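PDB 4Z9N: amino acid ABC transporter, periplasmic amino acid-binding protein from Brucella ovis, which binds glutathione in the cleft between two lobes and probably delivers it, or related solutes, to an ABC transporter in the inner membrane for uptake. Local coordinates for residues N88-I93 with E211-T216; G43-Y48 with G105-D110; L68-R73 with A139-E144. All coordinates share one frame; numbering follows the deposited sequence.

How the contacts relate
Along the chain the segments come in the order 43-48, 68-73, 88-93, 105-110, 139-144 and 211-216, so every pair of contacts interlaces. Contacts 1 and 2, with centres about 10 Å apart, meet in one sheet, where strands 211-218 and 101-117 are antiparallel neighbours. Contact 3 lies about 12 Å from contact 1 and about 17 Å from contact 2, centre to centre. It joins contact 1 through Arg73 with Thr89, through Thr142 with Glu211, and through the glutathione that both touch. Contact 2 packs behind the ligand-binding loop 88-93, whereas contact 3 closes over glutathione across the cleft of this two-lobed family 3 solute-binding protein.

Contact 1: residues N88-I93 with E211-T216. With GSH (glutathione), chain U.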
loop_
_atom_site.group_PDB
_atom_site.type_symbol
_atom_site.label_atom_id
_atom_site.label_comp_id
_atom_site.label_asym_id
_atom_site.label_seq_id
_atom_site.Cartn_x
_atom_site.Cartn_y
_atom_site.Cartn_z
ATOM N N ASN D 88 -10.465 -3.670 12.470
ATOM C CA ASN D 88 -9.242 -4.415 12.816
ATOM C C ASN D 88 -9.165 -5.748 12.072
ATOM O O ASN D 88 -8.852 -6.779 12.653
ATOM C CB ASN D 88 -9.117 -4.630 14.370
ATOM C CG ASN D 88 -10.381 -5.237 15.039
ATOM O OD1 ASN D 88 -11.461 -4.627 15.063
ATOM N ND2 ASN D 88 -10.216 -6.420 15.647
ATOM N N THR D 89 -9.435 -5.685 10.770
ATOM C CA THR D 89 -9.575 -6.859 9.919
ATOM C C THR D 89 -8.386 -6.991 8.969
ATOM O O THR D 89 -8.129 -6.122 8.131
ATOM C CB THR D 89 -10.885 -6.795 9.117
ATOM O OG1 THR D 89 -12.016 -7.001 9.987
ATOM C CG2 THR D 89 -10.876 -7.811 8.000
ATOM N N THR D 90 -7.655 -8.089 9.107
ATOM C CA THR D 90 -6.404 -8.252 8.375
ATOM C C THR D 90 -6.620 -8.513 6.877
ATOM O O THR D 90 -7.420 -9.356 6.486
ATOM C CB THR D 90 -5.579 -9.394 8.995
ATOM O OG1 THR D 90 -5.279 -9.066 10.357
ATOM C CG2 THR D 90 -4.280 -9.610 8.214
ATOM N N TRP D 91 -5.926 -7.742 6.048
ATOM C CA TRP D 91 -5.834 -8.004 4.608
ATOM C C TRP D 91 -4.961 -9.234 4.363
ATOM O O TRP D 91 -3.772 -9.224 4.693
ATOM C CB TRP D 91 -5.226 -6.791 3.905
ATOM C CG TRP D 91 -5.253 -6.779 2.394
ATOM C CD1 TRP D 91 -5.494 -7.820 1.523
ATOM C CD2 TRP D 91 -5.026 -5.631 1.598
ATOM N NE1 TRP D 91 -5.446 -7.356 0.214
ATOM C CE2 TRP D 91 -5.140 -6.016 0.247
ATOM C CE3 TRP D 91 -4.730 -4.296 1.899
ATOM C CZ2 TRP D 91 -4.981 -5.111 -0.792
ATOM C CZ3 TRP D 91 -4.566 -3.406 0.868
ATOM C CH2 TRP D 91 -4.705 -3.811 -0.463
ATOM N N THR D 92 -5.547 -10.286 3.797
ATOM C CA THR D 92 -4.804 -11.493 3.422
ATOM C C THR D 92 -5.193 -11.881 2.017
ATOM O O THR D 92 -6.248 -11.464 1.528
ATOM C CB THR D 92 -5.121 -12.691 4.335
ATOM O OG1 THR D 92 -6.460 -13.149 4.051
ATOM C CG2 THR D 92 -5.032 -12.279 5.818
ATOM N N ILE D 93 -4.394 -12.723 1.371
ATOM C CA ILE D 93 -4.748 -13.077 0.003
ATOM C C ILE D 93 -6.108 -13.804 -0.083
ATOM O O ILE D 93 -6.883 -13.538 -0.994
ATOM C CB ILE D 93 -3.631 -13.905 -0.675
ATOM C CG1 ILE D 93 -3.938 -14.087 -2.164
ATOM C CG2 ILE D 93 -3.429 -15.282 -0.016
ATOM C CD1 ILE D 93 -2.775 -14.703 -2.935
ATOM N N GLU D 211 -0.153 -8.336 10.359
ATOM C CA GLU D 211 -1.599 -8.122 10.417
ATOM C C GLU D 211 -1.943 -6.706 9.973
ATOM O O GLU D 211 -2.198 -5.815 10.792
ATOM C CB GLU D 211 -2.155 -8.377 11.830
ATOM C CG GLU D 211 -1.743 -9.697 12.446
ATOM C CD GLU D 211 -2.611 -10.895 12.057
ATOM O OE1 GLU D 211 -3.635 -10.745 11.349
ATOM O OE2 GLU D 211 -2.248 -12.017 12.488
ATOM N N PRO D 212 -1.917 -6.472 8.657
ATOM C CA PRO D 212 -2.310 -5.152 8.161
ATOM C C PRO D 212 -3.838 -4.974 8.178
ATOM O O PRO D 212 -4.561 -5.691 7.474
ATOM C CB PRO D 212 -1.729 -5.136 6.735
ATOM C CG PRO D 212 -1.728 -6.616 6.325
ATOM C CD PRO D 212 -1.364 -7.341 7.605
ATOM N N PHE D 213 -4.328 -4.039 8.994
ATOM C CA PHE D 213 -5.777 -3.800 9.110
ATOM C C PHE D 213 -6.247 -3.082 7.852
ATOM O O PHE D 213 -5.710 -2.021 7.521
ATOM C CB PHE D 213 -6.112 -2.944 10.340
ATOM C CG PHE D 213 -5.819 -3.610 11.661
ATOM C CD1 PHE D 213 -5.348 -4.920 11.714
ATOM C CD2 PHE D 213 -6.033 -2.925 12.854
ATOM C CE1 PHE D 213 -5.070 -5.536 12.944
ATOM C CE2 PHE D 213 -5.754 -3.522 14.095
ATOM C CZ PHE D 213 -5.290 -4.847 14.133
ATOM N N GLY D 214 -7.239 -3.642 7.165
ATOM C CA GLY D 214 -7.658 -3.112 5.872
ATOM C C GLY D 214 -9.039 -2.499 5.837
ATOM O O GLY D 214 -9.932 -2.922 6.550
ATOM N N LEU D 215 -9.179 -1.445 5.037
ATOM C CA LEU D 215 -10.464 -0.821 4.774
ATOM C C LEU D 215 -11.188 -1.668 3.748
ATOM O O LEU D 215 -10.814 -1.686 2.575
ATOM C CB LEU D 215 -10.255 0.609 4.273
ATOM C CG LEU D 215 -9.378 1.426 5.229
ATOM C CD1 LEU D 215 -9.080 2.779 4.638
ATOM C CD2 LEU D 215 -10.036 1.565 6.600
ATOM N N THR D 216 -12.215 -2.387 4.186
ATOM C CA THR D 216 -12.703 -3.522 3.406
ATOM C C THR D 216 -14.013 -3.184 2.703
ATOM O O THR D 216 -14.927 -2.688 3.334
ATOM C CB THR D 216 -12.871 -4.739 4.327
ATOM O OG1 THR D 216 -11.652 -4.911 5.067
ATOM C CG2 THR D 216 -13.164 -6.008 3.524
HETATM N N1 GSH U . -7.002 -9.010 12.753
HETATM C CA1 GSH U . -7.448 -10.374 13.040
HETATM C C1 GSH U . -8.334 -10.846 11.889
HETATM O O11 GSH U . -8.710 -12.050 11.859
HETATM O O12 GSH U . -8.697 -10.046 10.982
HETATM C CB1 GSH U . -8.267 -10.453 14.339
HETATM C CG1 GSH U . -9.503 -9.543 14.205
HETATM C CD1 GSH U . -10.441 -9.814 15.376
HETATM O OE1 GSH U . -11.577 -10.138 15.209
HETATM N N2 GSH U . -9.918 -9.655 16.711
HETATM C CA2 GSH U . -10.807 -9.939 17.823
HETATM C C2 GSH U . -12.016 -8.993 17.855
HETATM O O2 GSH U . -12.055 -7.949 17.287
HETATM C CB2 GSH U . -10.023 -9.975 19.140
HETATM S SG2 GSH U . -9.446 -8.330 19.644
HETATM N N3 GSH U . -13.175 -9.455 18.589
HETATM C CA3 GSH U . -14.352 -8.632 18.661
HETATM C C3 GSH U . -15.557 -9.476 18.247
HETATM O O31 GSH U . -16.712 -9.026 18.468
HETATM O O32 GSH U . -15.399 -10.599 17.676
HETATM O O HOH W 1 -10.363 -3.211 9.284
#
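Asn88 lays its CA over one face of the Phe213 ring, 3.7 Å from the ring centroid and shifted toward the rim, a CH-pi contact extended by CB against CE2. The first torsion of Asn88 (chi1 51°) sets CG between the backbone N and the carbonyl carbon, and the amide beyond it turns from Phe213 toward the ligand: ND2 donates to O2 of glutathione at 2.9 Å, while OD1 is held by Asn26. The Thr90 hydroxyl lies at the edge of the same ring. With OG1 anti to the carbonyl carbon (chi1 -61°), it donates to Glu211 OE1 at 2.6 Å, on the anti lone pair. The ligand amino group N1 is held by both Thr90 OG1, at 3.0 Å, and Asn88 O. A bend at chi2 turns CD of Glu211 back toward Thr90, and OE1 also bonds to Thr142. In this two-lobed family 3 solute-binding protein, a single beta bridge between Thr90 and Phe213 joins the ligand-binding loop after strand 84-85 to strand 211-218. Gly214 N donates to Thr89 O, and Trp91 N to Pro212 O, each at 2.8 Å. Thr90 N then points into the cleft and donates almost straight (173°) to the carboxylate oxygen O12 of glutathione. One water accepts from Thr89 N and donates to Gly214 O.

Contact 2: residues G43-Y48 with G105-D110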
loop_
_atom_site.group_PDB
_atom_site.type_symbol
_atom_site.label_atom_id
_atom_site.label_comp_id
_atom_site.label_asym_id
_atom_site.label_seq_id
_atom_site.Cartn_x
_atom_site.Cartn_y
_atom_site.Cartn_z
ATOM N N GLY D 43 -13.528 5.565 18.817
ATOM C CA GLY D 43 -12.398 4.699 18.524
ATOM C C GLY D 43 -11.677 5.045 17.221
ATOM O O GLY D 43 -12.148 5.866 16.428
ATOM N N PHE D 44 -10.526 4.409 17.012
ATOM C CA PHE D 44 -9.672 4.641 15.842
ATOM C C PHE D 44 -10.387 4.239 14.545
ATOM O O PHE D 44 -10.451 5.028 13.595
ATOM C CB PHE D 44 -8.357 3.859 16.003
ATOM C CG PHE D 44 -7.363 4.053 14.878
ATOM C CD1 PHE D 44 -6.436 5.085 14.919
ATOM C CD2 PHE D 44 -7.329 3.166 13.802
ATOM C CE1 PHE D 44 -5.504 5.255 13.892
ATOM C CE2 PHE D 44 -6.386 3.327 12.770
ATOM C CZ PHE D 44 -5.479 4.375 12.824
ATOM N N ASP D 45 -10.930 3.021 14.511
ATOM C CA ASP D 45 -11.683 2.586 13.335
ATOM C C ASP D 45 -12.999 3.358 13.228
ATOM O O ASP D 45 -13.441 3.672 12.131
ATOM C CB ASP D 45 -11.956 1.078 13.372
ATOM C CG ASP D 45 -10.753 0.254 12.943
ATOM O OD1 ASP D 45 -9.853 0.827 12.290
ATOM O OD2 ASP D 45 -10.716 -0.968 13.254
ATOM N N VAL D 46 -13.629 3.661 14.363
ATOM C CA VAL D 46 -14.834 4.491 14.332
ATOM C C VAL D 46 -14.564 5.835 13.648
ATOM O O VAL D 46 -15.349 6.282 12.800
ATOM C CB VAL D 46 -15.398 4.702 15.746
ATOM C CG1 VAL D 46 -16.357 5.898 15.778
ATOM C CG2 VAL D 46 -16.110 3.417 16.212
ATOM N N ASP D 47 -13.454 6.484 14.000
ATOM C CA ASP D 47 -13.160 7.786 13.403
ATOM C C ASP D 47 -12.921 7.659 11.892
ATOM O O ASP D 47 -13.217 8.582 11.128
ATOM C CB ASP D 47 -11.942 8.459 14.061
ATOM C CG ASP D 47 -12.280 9.139 15.384
ATOM O OD1 ASP D 47 -11.333 9.465 16.131
ATOM O OD2 ASP D 47 -13.483 9.320 15.693
ATOM N N TYR D 48 -12.377 6.526 11.460
ATOM C CA TYR D 48 -12.186 6.292 10.028
ATOM C C TYR D 48 -13.544 6.248 9.326
ATOM O O TYR D 48 -13.703 6.787 8.234
ATOM C CB TYR D 48 -11.400 4.994 9.775
ATOM C CG TYR D 48 -9.994 5.270 9.278
ATOM C CD1 TYR D 48 -8.971 5.600 10.169
ATOM C CD2 TYR D 48 -9.701 5.254 7.920
ATOM C CE1 TYR D 48 -7.696 5.884 9.719
ATOM C CE2 TYR D 48 -8.417 5.557 7.458
ATOM C CZ TYR D 48 -7.428 5.865 8.369
ATOM O OH TYR D 48 -6.153 6.142 7.917
ATOM N N GLY D 105 -7.146 0.194 1.439
ATOM C CA GLY D 105 -6.013 0.788 2.134
ATOM C C GLY D 105 -5.784 0.077 3.458
ATOM O O GLY D 105 -6.604 -0.738 3.868
ATOM N N ILE D 106 -4.661 0.386 4.099
ATOM C CA ILE D 106 -4.271 -0.213 5.363
ATOM C C ILE D 106 -4.192 0.923 6.377
ATOM O O ILE D 106 -3.312 1.763 6.284
ATOM C CB ILE D 106 -2.928 -0.959 5.247
ATOM C CG1 ILE D 106 -3.070 -2.220 4.380
ATOM C CG2 ILE D 106 -2.384 -1.321 6.633
ATOM C CD1 ILE D 106 -1.731 -2.692 3.804
ATOM N N ASN D 107 -5.122 0.971 7.323
ATOM C CA ASN D 107 -5.100 2.103 8.238
ATOM C C ASN D 107 -4.283 1.812 9.498
ATOM O O ASN D 107 -4.012 2.712 10.274
ATOM C CB ASN D 107 -6.535 2.565 8.577
ATOM C CG ASN D 107 -7.340 1.565 9.394
ATOM O OD1 ASN D 107 -7.082 0.359 9.417
ATOM N ND2 ASN D 107 -8.376 2.079 10.046
ATOM N N TYR D 108 -3.851 0.568 9.680
ATOM C CA TYR D 108 -3.015 0.265 10.831
ATOM C C TYR D 108 -2.262 -1.033 10.569
ATOM O O TYR D 108 -2.889 -2.071 10.397
ATOM C CB TYR D 108 -3.867 0.148 12.111
ATOM C CG TYR D 108 -3.028 0.049 13.363
ATOM C CD1 TYR D 108 -2.516 -1.171 13.783
ATOM C CD2 TYR D 108 -2.716 1.182 14.099
ATOM C CE1 TYR D 108 -1.727 -1.263 14.906
ATOM C CE2 TYR D 108 -1.927 1.103 15.222
ATOM C CZ TYR D 108 -1.433 -0.123 15.615
ATOM O OH TYR D 108 -0.634 -0.206 16.726
ATOM N N TYR D 109 -0.927 -0.960 10.510
ATOM C CA TYR D 109 -0.098 -2.166 10.405
ATOM C C TYR D 109 0.106 -2.746 11.790
ATOM O O TYR D 109 0.653 -2.080 12.646
ATOM C CB TYR D 109 1.264 -1.866 9.781
ATOM C CG TYR D 109 1.200 -1.377 8.350
ATOM C CD1 TYR D 109 1.018 -0.032 8.075
ATOM C CD2 TYR D 109 1.312 -2.258 7.283
ATOM C CE1 TYR D 109 0.958 0.432 6.770
ATOM C CE2 TYR D 109 1.251 -1.808 5.975
ATOM C CZ TYR D 109 1.068 -0.461 5.730
ATOM O OH TYR D 109 1.019 -0.003 4.433
ATOM N N ASP D 110 -0.325 -3.991 12.004
ATOM C CA ASP D 110 -0.154 -4.636 13.306
ATOM C C ASP D 110 0.502 -6.015 13.120
ATOM O O ASP D 110 0.879 -6.396 12.008
ATOM C CB ASP D 110 -1.504 -4.776 14.012
ATOM C CG ASP D 110 -1.392 -4.684 15.522
ATOM O OD1 ASP D 110 -0.255 -4.714 16.037
ATOM O OD2 ASP D 110 -2.451 -4.567 16.184
HETATM O O HOH W 2 -8.920 -1.300 10.712
#
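Asn107 spreads its CB over one face of the Tyr48 ring, 3.7 Å from the ring centroid and displaced toward the rim, where CZ is the nearest atom. Its amide stands nearly perpendicular to that ring, the two planes 87° apart, and runs on across the face toward the CG end, with ND2 near CD1. The first torsion of Asn107 (chi1 67°) puts CG in the crowded position between the backbone N and the carbonyl carbon. The amide plane lies within 9° of the Asp45 carboxylate, and in this nearly coplanar pairing ND2 donates to Asp45 OD1 at 3.0 Å. One water donates to both Asp45 OD1 and Asn107 OD1, at 2.8 Å each, so the carboxylate oxygen is gripped twice and both ends of the amide are engaged. Asp45 OD2 takes the backbone N of Asn88, which makes this aspartate a second-shell support of the glutathione loop, and Tyr48 OH is bonded to His232.

Phe44 approaches from another direction. Its ring edge meets the backbone O of Asn107, CZ lying 3.4 Å from that O in the ring plane, and the same O accepts from Tyr292 OH. CE2 comes within 3.6 Å of ND2 of the Asn107 amide and rests on Tyr108 CB at 4.1 Å. Phe44, Asp45 and Tyr48 thus pack the first turn of helix 44-57 against the corner at residue 107 where strand 101-117 changes direction; Phe44 and Asp45 sit within a Gly-Phe-Asp-Val-Asp sequence that resembles the family 3 solute-binding signature.

Contact 3: residues L68-R73 with A139-E144; sequences LNAKER and AGTTTE. With GSH (glutathione), chain U.
The guanidinium of Arg73 meets Gly140 and the ligand carboxylate at its edges, while over one face lies the gamma-glutamyl carbonyl oxygen OE1 of glutathione, 4.0 Å above the plane and offset toward the rim. Gly140 O lies in the guanidinium plane and accepts from NH2 at 2.9 Å. Also near that plane, Ala70 O accepts from NE at 2.8 Å, fixing the rotation of the group. The Arg73 chain, extended from CG to NE, carries the guanidinium to Gly140 and the ligand. NH2 donates to O11 of glutathione at 3.0 Å, virtually straight (179°), and NH1 to O12 at 2.9 Å, a two-pronged grip on the carboxylate; NH1 also bonds to Thr89 OG1. Such an arginine-carboxylate pairing is the classic recognition element of amino-acid-binding proteins of this fold. The crossing between the lobes is made by the bond from Arg73 NH2 to Gly140 O and by Thr142 N, at the start of helix 142-153, which donates to the same O11 at 2.9 Å; the helix end would add to the pull on this negative charge. Thr141 is the N-cap, its OG1 accepting from Glu144 N and also bonded to Gln138 O. A water donates to both Ala70 O and Gly140 O, bridging the segments. Beside the ligand, Ala70 CB packs on Thr141 CG2 at 3.9 Å. Farther out, Lys71 CE touches Ala139 CB at 3.8 Å while its NZ is salt-bridged to Glu164.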
loop_
_atom_site.group_PDB
_atom_site.type_symbol
_atom_site.label_atom_id
_atom_site.label_comp_id
_atom_site.label_asym_id
_atom_site.label_seq_id
_atom_site.Cartn_x
_atom_site.Cartn_y
_atom_site.Cartn_z
ATOM N N LEU D 68 -20.204 -6.136 14.752
ATOM C CA LEU D 68 -20.002 -7.443 14.138
ATOM C C LEU D 68 -18.905 -8.267 14.831
ATOM O O LEU D 68 -17.783 -7.796 15.007
ATOM C CB LEU D 68 -19.671 -7.275 12.641
ATOM C CG LEU D 68 -20.653 -6.485 11.768
ATOM C CD1 LEU D 68 -20.062 -6.024 10.443
ATOM C CD2 LEU D 68 -21.858 -7.379 11.506
ATOM N N ASN D 69 -19.219 -9.505 15.213
ATOM C CA ASN D 69 -18.178 -10.358 15.780
ATOM C C ASN D 69 -17.327 -10.922 14.644
ATOM O O ASN D 69 -17.613 -10.688 13.461
ATOM C CB ASN D 69 -18.772 -11.470 16.681
ATOM C CG ASN D 69 -19.550 -12.532 15.922
ATOM O OD1 ASN D 69 -19.179 -12.943 14.834
ATOM N ND2 ASN D 69 -20.656 -12.991 16.523
ATOM N N ALA D 70 -16.274 -11.650 15.000
ATOM C CA ALA D 70 -15.257 -12.039 14.031
ATOM C C ALA D 70 -15.835 -12.923 12.926
ATOM O O ALA D 70 -15.317 -12.966 11.803
ATOM C CB ALA D 70 -14.115 -12.754 14.740
ATOM N N LYS D 71 -16.910 -13.629 13.261
ATOM C CA LYS D 71 -17.510 -14.593 12.347
ATOM C C LYS D 71 -18.589 -14.032 11.413
ATOM O O LYS D 71 -18.872 -14.617 10.376
ATOM C CB LYS D 71 -18.091 -15.746 13.149
ATOM C CG LYS D 71 -17.046 -16.728 13.620
ATOM C CD LYS D 71 -17.698 -17.921 14.293
ATOM C CE LYS D 71 -16.894 -19.183 14.027
ATOM N NZ LYS D 71 -17.615 -20.393 14.508
ATOM N N GLU D 72 -19.195 -12.906 11.761
ATOM C CA GLU D 72 -20.283 -12.401 10.935
ATOM C C GLU D 72 -19.856 -11.193 10.098
ATOM O O GLU D 72 -20.615 -10.718 9.257
ATOM C CB GLU D 72 -21.482 -12.047 11.814
ATOM C CG GLU D 72 -21.196 -10.942 12.789
ATOM C CD GLU D 72 -22.173 -10.910 13.959
ATOM O OE1 GLU D 72 -23.199 -11.618 13.921
ATOM O OE2 GLU D 72 -21.907 -10.165 14.919
ATOM N N ARG D 73 -18.639 -10.705 10.310
ATOM C CA ARG D 73 -18.223 -9.442 9.687
ATOM C C ARG D 73 -18.183 -9.493 8.153
ATOM O O ARG D 73 -18.586 -8.535 7.485
ATOM C CB ARG D 73 -16.854 -9.006 10.229
ATOM C CG ARG D 73 -15.761 -10.087 10.117
ATOM C CD ARG D 73 -14.424 -9.647 10.725
ATOM N NE ARG D 73 -13.608 -10.822 11.052
ATOM C CZ ARG D 73 -12.284 -10.826 11.207
ATOM N NH1 ARG D 73 -11.568 -9.716 11.027
ATOM N NH2 ARG D 73 -11.670 -11.960 11.525
ATOM N N ALA D 139 -12.391 -17.765 17.401
ATOM C CA ALA D 139 -12.669 -18.427 16.132
ATOM C C ALA D 139 -12.897 -17.385 15.031
ATOM O O ALA D 139 -13.299 -16.243 15.311
ATOM C CB ALA D 139 -13.891 -19.335 16.269
ATOM N N GLY D 140 -12.664 -17.795 13.787
ATOM C CA GLY D 140 -12.878 -16.938 12.637
ATOM C C GLY D 140 -11.848 -15.824 12.515
ATOM O O GLY D 140 -12.161 -14.766 11.989
ATOM N N THR D 141 -10.626 -16.062 12.996
ATOM C CA THR D 141 -9.554 -15.066 12.905
ATOM C C THR D 141 -8.284 -15.605 12.252
ATOM O O THR D 141 -8.025 -16.812 12.255
ATOM C CB THR D 141 -9.153 -14.525 14.300
ATOM O OG1 THR D 141 -8.651 -15.606 15.105
ATOM C CG2 THR D 141 -10.339 -13.877 14.991
ATOM N N THR D 142 -7.470 -14.703 11.715
ATOM C CA THR D 142 -6.109 -15.060 11.319
ATOM C C THR D 142 -5.341 -15.581 12.540
ATOM O O THR D 142 -4.518 -16.492 12.452
ATOM C CB THR D 142 -5.361 -13.857 10.745
ATOM O OG1 THR D 142 -5.497 -12.764 11.660
ATOM C CG2 THR D 142 -5.919 -13.441 9.387
ATOM N N THR D 143 -5.627 -14.962 13.681
ATOM C CA THR D 143 -4.984 -15.237 14.959
ATOM C C THR D 143 -4.921 -16.719 15.280
ATOM O O THR D 143 -3.869 -17.244 15.649
ATOM C CB THR D 143 -5.745 -14.516 16.081
ATOM O OG1 THR D 143 -6.052 -13.191 15.632
ATOM C CG2 THR D 143 -4.906 -14.417 17.352
ATOM N N GLU D 144 -6.055 -17.395 15.131
ATOM C CA GLU D 144 -6.144 -18.806 15.481
ATOM C C GLU D 144 -5.214 -19.651 14.597
ATOM O O GLU D 144 -4.552 -20.567 15.080
ATOM C CB GLU D 144 -7.597 -19.287 15.353
ATOM C CG GLU D 144 -7.772 -20.760 15.665
ATOM C CD GLU D 144 -9.174 -21.278 15.357
ATOM O OE1 GLU D 144 -9.859 -20.709 14.478
ATOM O OE2 GLU D 144 -9.578 -22.278 15.983
HETATM N N1 GSH U . -7.002 -9.010 12.753
HETATM C CA1 GSH U . -7.448 -10.374 13.040
HETATM C C1 GSH U . -8.334 -10.846 11.889
HETATM O O11 GSH U . -8.710 -12.050 11.859
HETATM O O12 GSH U . -8.697 -10.046 10.982
HETATM C CB1 GSH U . -8.267 -10.453 14.339
HETATM C CG1 GSH U . -9.503 -9.543 14.205
HETATM C CD1 GSH U . -10.441 -9.814 15.376
HETATM O OE1 GSH U . -11.577 -10.138 15.209
HETATM N N2 GSH U . -9.918 -9.655 16.711
HETATM C CA2 GSH U . -10.807 -9.939 17.823
HETATM C C2 GSH U . -12.016 -8.993 17.855
HETATM O O2 GSH U . -12.055 -7.949 17.287
HETATM C CB2 GSH U . -10.023 -9.975 19.140
HETATM S SG2 GSH U . -9.446 -8.330 19.644
HETATM N N3 GSH U . -13.175 -9.455 18.589
HETATM C CA3 GSH U . -14.352 -8.632 18.661
HETATM C C3 GSH U . -15.557 -9.476 18.247
HETATM O O31 GSH U . -16.712 -9.026 18.468
HETATM O O32 GSH U . -15.399 -10.599 17.676
HETATM O O HOH W 3 -14.496 -14.899 10.023
#